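Local coordinates for protein flap endonuclease 1 (Desulfurococcus amylolyticus, PDB 3ORY) that probably cuts branched DNA at the base of 5' flaps, as flap endonucleases of the XPG family do in DNA replication and repair, at residues D63-Y77 and L322-A336. Residues are numbered along the deposited sequence; the frame is centred on the assembly and turned at random.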
# COMPACT_ATOMS: atom_id res chain seq x y z
N ASP A 63 -20.01 -11.34 -0.69
CA ASP A 63 -21.43 -11.03 -0.80
C ASP A 63 -22.23 -12.29 -1.13
O ASP A 63 -21.66 -13.39 -1.20
CB ASP A 63 -21.68 -9.88 -1.80
CG ASP A 63 -21.35 -10.25 -3.25
OD1 ASP A 63 -21.32 -11.45 -3.60
OD2 ASP A 63 -21.14 -9.32 -4.05
N ASN A 64 -23.54 -12.14 -1.34
CA ASN A 64 -24.42 -13.28 -1.62
C ASN A 64 -24.27 -13.86 -3.03
O ASN A 64 -24.84 -14.91 -3.33
CB ASN A 64 -25.88 -12.91 -1.36
CG ASN A 64 -26.18 -12.71 0.12
OD1 ASN A 64 -25.46 -13.20 0.99
ND2 ASN A 64 -27.25 -11.98 0.41
N ASN A 65 -23.54 -13.15 -3.88
CA ASN A 65 -23.22 -13.63 -5.22
C ASN A 65 -21.85 -14.31 -5.25
O ASN A 65 -21.29 -14.57 -6.31
CB ASN A 65 -23.27 -12.47 -6.23
CG ASN A 65 -24.67 -12.21 -6.78
OD1 ASN A 65 -25.43 -13.14 -7.06
ND2 ASN A 65 -25.01 -10.93 -6.95
N GLY A 66 -21.31 -14.59 -4.06
CA GLY A 66 -19.99 -15.20 -3.90
C GLY A 66 -18.78 -14.31 -4.18
O GLY A 66 -17.65 -14.79 -4.19
N ARG A 67 -18.99 -13.01 -4.40
CA ARG A 67 -17.89 -12.10 -4.74
C ARG A 67 -17.16 -11.54 -3.50
O ARG A 67 -17.80 -11.21 -2.49
CB ARG A 67 -18.38 -10.94 -5.60
CG ARG A 67 -19.00 -11.38 -6.93
CD ARG A 67 -19.68 -10.22 -7.64
NE ARG A 67 -20.74 -9.63 -6.82
CZ ARG A 67 -21.69 -8.83 -7.28
NH1 ARG A 67 -21.73 -8.52 -8.57
NH2 ARG A 67 -22.61 -8.35 -6.46
N ILE A 68 -15.84 -11.45 -3.58
CA ILE A 68 -15.02 -10.88 -2.50
C ILE A 68 -15.38 -9.41 -2.27
O ILE A 68 -15.54 -8.65 -3.21
CB ILE A 68 -13.50 -11.07 -2.77
CG1 ILE A 68 -13.16 -12.57 -2.81
CG2 ILE A 68 -12.64 -10.34 -1.70
CD1 ILE A 68 -11.72 -12.90 -3.25
N THR A 69 -15.56 -9.02 -1.00
CA THR A 69 -15.92 -7.64 -0.68
C THR A 69 -14.96 -6.99 0.31
O THR A 69 -15.14 -5.83 0.67
CB THR A 69 -17.35 -7.54 -0.11
OG1 THR A 69 -17.45 -8.43 1.00
CG2 THR A 69 -18.40 -7.93 -1.16
N SER A 70 -13.92 -7.73 0.71
CA SER A 70 -12.93 -7.26 1.69
C SER A 70 -12.35 -5.88 1.36
O SER A 70 -12.13 -5.06 2.25
CB SER A 70 -11.79 -8.28 1.84
OG SER A 70 -12.24 -9.46 2.49
N HIS A 71 -12.11 -5.63 0.08
CA HIS A 71 -11.49 -4.39 -0.39
C HIS A 71 -12.42 -3.20 -0.19
O HIS A 71 -11.97 -2.11 0.16
CB HIS A 71 -11.10 -4.52 -1.87
CG HIS A 71 -12.25 -4.84 -2.76
ND1 HIS A 71 -13.03 -5.97 -2.60
CD2 HIS A 71 -12.75 -4.19 -3.83
CE1 HIS A 71 -13.97 -5.99 -3.53
NE2 HIS A 71 -13.82 -4.92 -4.29
N LEU A 72 -13.71 -3.42 -0.40
CA LEU A 72 -14.72 -2.38 -0.22
C LEU A 72 -14.99 -2.10 1.25
O LEU A 72 -15.22 -0.96 1.62
CB LEU A 72 -16.04 -2.76 -0.91
CG LEU A 72 -15.98 -2.93 -2.42
CD1 LEU A 72 -17.31 -3.44 -2.97
CD2 LEU A 72 -15.56 -1.62 -3.12
N SER A 73 -14.96 -3.15 2.07
CA SER A 73 -15.15 -3.01 3.51
C SER A 73 -14.02 -2.18 4.13
O SER A 73 -14.26 -1.21 4.85
CB SER A 73 -15.22 -4.38 4.17
OG SER A 73 -15.56 -4.24 5.53
N GLY A 74 -12.78 -2.57 3.82
CA GLY A 74 -11.61 -1.79 4.21
C GLY A 74 -11.67 -0.35 3.73
O GLY A 74 -11.47 0.58 4.52
N LEU A 75 -11.94 -0.17 2.44
CA LEU A 75 -11.96 1.17 1.89
C LEU A 75 -13.01 2.05 2.59
O LEU A 75 -12.74 3.21 2.88
CB LEU A 75 -12.21 1.13 0.38
CG LEU A 75 -11.96 2.41 -0.41
CD1 LEU A 75 -10.51 2.85 -0.34
CD2 LEU A 75 -12.35 2.19 -1.86
N PHE A 76 -14.19 1.50 2.83
CA PHE A 76 -15.24 2.22 3.53
C PHE A 76 -14.85 2.59 4.96
O PHE A 76 -14.74 3.77 5.30
CB PHE A 76 -16.53 1.40 3.50
CG PHE A 76 -17.71 2.07 4.17
CD1 PHE A 76 -18.23 3.28 3.68
CD2 PHE A 76 -18.33 1.48 5.28
CE1 PHE A 76 -19.34 3.88 4.30
CE2 PHE A 76 -19.43 2.08 5.90
CZ PHE A 76 -19.94 3.28 5.41
N TYR A 77 -14.61 1.58 5.78
CA TYR A 77 -14.40 1.79 7.21
C TYR A 77 -13.10 2.51 7.55
O TYR A 77 -13.07 3.35 8.44
CB TYR A 77 -14.55 0.48 8.00
CG TYR A 77 -15.98 -0.02 8.02
CD1 TYR A 77 -16.97 0.68 8.72
CD2 TYR A 77 -16.34 -1.19 7.35
CE1 TYR A 77 -18.30 0.22 8.75
CE2 TYR A 77 -17.67 -1.65 7.37
CZ TYR A 77 -18.63 -0.94 8.07
OH TYR A 77 -19.93 -1.39 8.09
N LEU A 322 -22.82 -0.72 -1.11
CA LEU A 322 -22.47 -1.67 -0.06
C LEU A 322 -23.59 -2.62 0.33
O LEU A 322 -23.41 -3.84 0.32
CB LEU A 322 -21.95 -0.93 1.19
CG LEU A 322 -20.71 -0.05 0.99
CD1 LEU A 322 -20.29 0.53 2.32
CD2 LEU A 322 -19.56 -0.84 0.36
N VAL A 323 -24.75 -2.07 0.69
CA VAL A 323 -25.86 -2.90 1.15
C VAL A 323 -26.54 -3.64 0.00
O VAL A 323 -26.59 -4.87 0.01
CB VAL A 323 -26.88 -2.08 1.99
CG1 VAL A 323 -28.02 -2.98 2.52
CG2 VAL A 323 -26.18 -1.38 3.15
N ASP A 324 -27.05 -2.92 -0.99
CA ASP A 324 -27.87 -3.54 -2.04
C ASP A 324 -27.06 -4.44 -2.97
O ASP A 324 -27.44 -5.57 -3.23
CB ASP A 324 -28.64 -2.49 -2.84
CG ASP A 324 -29.52 -1.61 -1.95
OD1 ASP A 324 -29.88 -2.05 -0.84
OD2 ASP A 324 -29.84 -0.49 -2.37
N GLU A 325 -25.94 -3.93 -3.45
CA GLU A 325 -25.12 -4.66 -4.42
C GLU A 325 -24.17 -5.66 -3.78
O GLU A 325 -23.79 -6.65 -4.43
CB GLU A 325 -24.34 -3.68 -5.29
CG GLU A 325 -25.21 -2.93 -6.30
CD GLU A 325 -24.49 -1.77 -6.99
OE1 GLU A 325 -23.25 -1.80 -7.14
OE2 GLU A 325 -25.19 -0.80 -7.38
N HIS A 326 -23.76 -5.42 -2.53
CA HIS A 326 -22.73 -6.26 -1.91
C HIS A 326 -23.08 -6.83 -0.53
O HIS A 326 -22.22 -7.38 0.18
CB HIS A 326 -21.38 -5.53 -1.90
CG HIS A 326 -20.83 -5.29 -3.28
ND1 HIS A 326 -20.34 -6.31 -4.06
CD2 HIS A 326 -20.72 -4.16 -4.01
CE1 HIS A 326 -19.94 -5.81 -5.22
NE2 HIS A 326 -20.16 -4.51 -5.22
N ASP A 327 -24.35 -6.69 -0.15
CA ASP A 327 -24.93 -7.38 1.01
C ASP A 327 -24.31 -7.05 2.36
O ASP A 327 -24.36 -7.87 3.28
CB ASP A 327 -24.96 -8.90 0.76
CG ASP A 327 -25.68 -9.25 -0.53
OD1 ASP A 327 -26.90 -9.04 -0.58
OD2 ASP A 327 -25.02 -9.72 -1.49
N PHE A 328 -23.73 -5.85 2.48
CA PHE A 328 -23.25 -5.34 3.77
C PHE A 328 -24.45 -5.12 4.68
O PHE A 328 -25.56 -4.90 4.20
CB PHE A 328 -22.53 -4.01 3.59
CG PHE A 328 -21.10 -4.12 3.14
CD1 PHE A 328 -20.08 -3.59 3.92
CD2 PHE A 328 -20.77 -4.73 1.92
CE1 PHE A 328 -18.75 -3.67 3.50
CE2 PHE A 328 -19.44 -4.81 1.49
CZ PHE A 328 -18.43 -4.28 2.29
N SER A 329 -24.22 -5.14 5.99
CA SER A 329 -25.29 -4.91 6.95
C SER A 329 -25.81 -3.47 6.89
O SER A 329 -25.04 -2.52 7.04
CB SER A 329 -24.82 -5.22 8.37
OG SER A 329 -25.56 -4.46 9.31
N ILE A 330 -27.13 -3.32 6.73
CA ILE A 330 -27.75 -2.00 6.68
C ILE A 330 -27.55 -1.20 7.98
O ILE A 330 -27.33 0.02 7.94
CB ILE A 330 -29.25 -2.07 6.27
CG1 ILE A 330 -29.85 -0.66 6.11
CG2 ILE A 330 -30.07 -2.90 7.27
CD1 ILE A 330 -29.14 0.21 5.09
N ASP A 331 -27.62 -1.89 9.12
CA ASP A 331 -27.38 -1.28 10.42
C ASP A 331 -25.96 -0.73 10.51
O ASP A 331 -25.76 0.45 10.84
CB ASP A 331 -27.62 -2.29 11.56
CG ASP A 331 -29.11 -2.52 11.85
OD1 ASP A 331 -29.98 -1.97 11.14
OD2 ASP A 331 -29.40 -3.27 12.81
N ARG A 332 -24.98 -1.59 10.22
CA ARG A 332 -23.58 -1.20 10.32
C ARG A 332 -23.24 -0.06 9.36
O ARG A 332 -22.57 0.90 9.74
CB ARG A 332 -22.65 -2.40 10.16
CG ARG A 332 -22.63 -3.31 11.41
CD ARG A 332 -21.45 -4.29 11.40
NE ARG A 332 -21.65 -5.40 10.46
CZ ARG A 332 -22.32 -6.52 10.75
NH1 ARG A 332 -22.45 -7.46 9.82
NH2 ARG A 332 -22.86 -6.70 11.95
N VAL A 333 -23.72 -0.16 8.12
CA VAL A 333 -23.46 0.88 7.12
C VAL A 333 -24.14 2.21 7.50
O VAL A 333 -23.51 3.27 7.44
CB VAL A 333 -23.83 0.42 5.69
CG1 VAL A 333 -23.79 1.58 4.72
CG2 VAL A 333 -22.88 -0.68 5.24
N SER A 334 -25.41 2.14 7.89
CA SER A 334 -26.15 3.36 8.28
C SER A 334 -25.53 4.08 9.48
O SER A 334 -25.35 5.30 9.45
CB SER A 334 -27.62 3.05 8.54
OG SER A 334 -28.23 2.50 7.38
N THR A 335 -25.20 3.32 10.53
CA THR A 335 -24.52 3.86 11.72
C THR A 335 -23.19 4.54 11.34
O THR A 335 -22.93 5.67 11.76
CB THR A 335 -24.30 2.76 12.80
OG1 THR A 335 -25.57 2.23 13.20
CG2 THR A 335 -23.62 3.33 14.03
N ALA A 336 -22.37 3.86 10.53
CA ALA A 336 -21.10 4.44 10.09
C ALA A 336 -21.31 5.72 9.28
O ALA A 336 -20.60 6.70 9.47
CB ALA A 336 -20.28 3.42 9.30
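The His326 imidazole is turned almost parallel to the Asp63 carboxylate (14° between planes), with OD2 near its edge but 22° out of the ring plane, and its ND1 donates to the anti lone pair of Asp63 OD2 at 3.1 Å. The syn lone pair of Asp63 OD2 takes Arg67 NE at 2.8 Å; with Arg67 NH2 above the carboxylate plane, three donors grip this one oxygen. Asp63 CG sits between its backbone N and carbonyl carbon (chi1 67°), turning OD1 toward the amides of Asn65 and Arg67, which reach it from opposite faces, the former in an Asx turn. Leu72 CD1 rests over a face of the His326 imidazole, 3.8 Å from its centroid. Asn64 N gives a nearly straight hydrogen bond to Asp327 OD2 at 2.8 Å, from above the carboxylate plane. Farther along helix 70-84, the Phe76 ring takes Leu322 CD1, from helix 315-325, over its centre in a CH-pi contact, 3.6 Å from the centroid. Phe328 directs its ring edge at Ser73, and Ala336 CB touches Phe76 CE2 and Tyr77 CE1. With an alanine at Asp63, Arg67 would probably lose its carboxylate mate, the His326 ring its ND1 acceptor, and the two amides their shared oxygen. The contact thus joins the XPG N-terminal region to the C-terminal helices through an apolar end and a polar one, where Arg67 and His326 probably keep the buried carboxylate anionic.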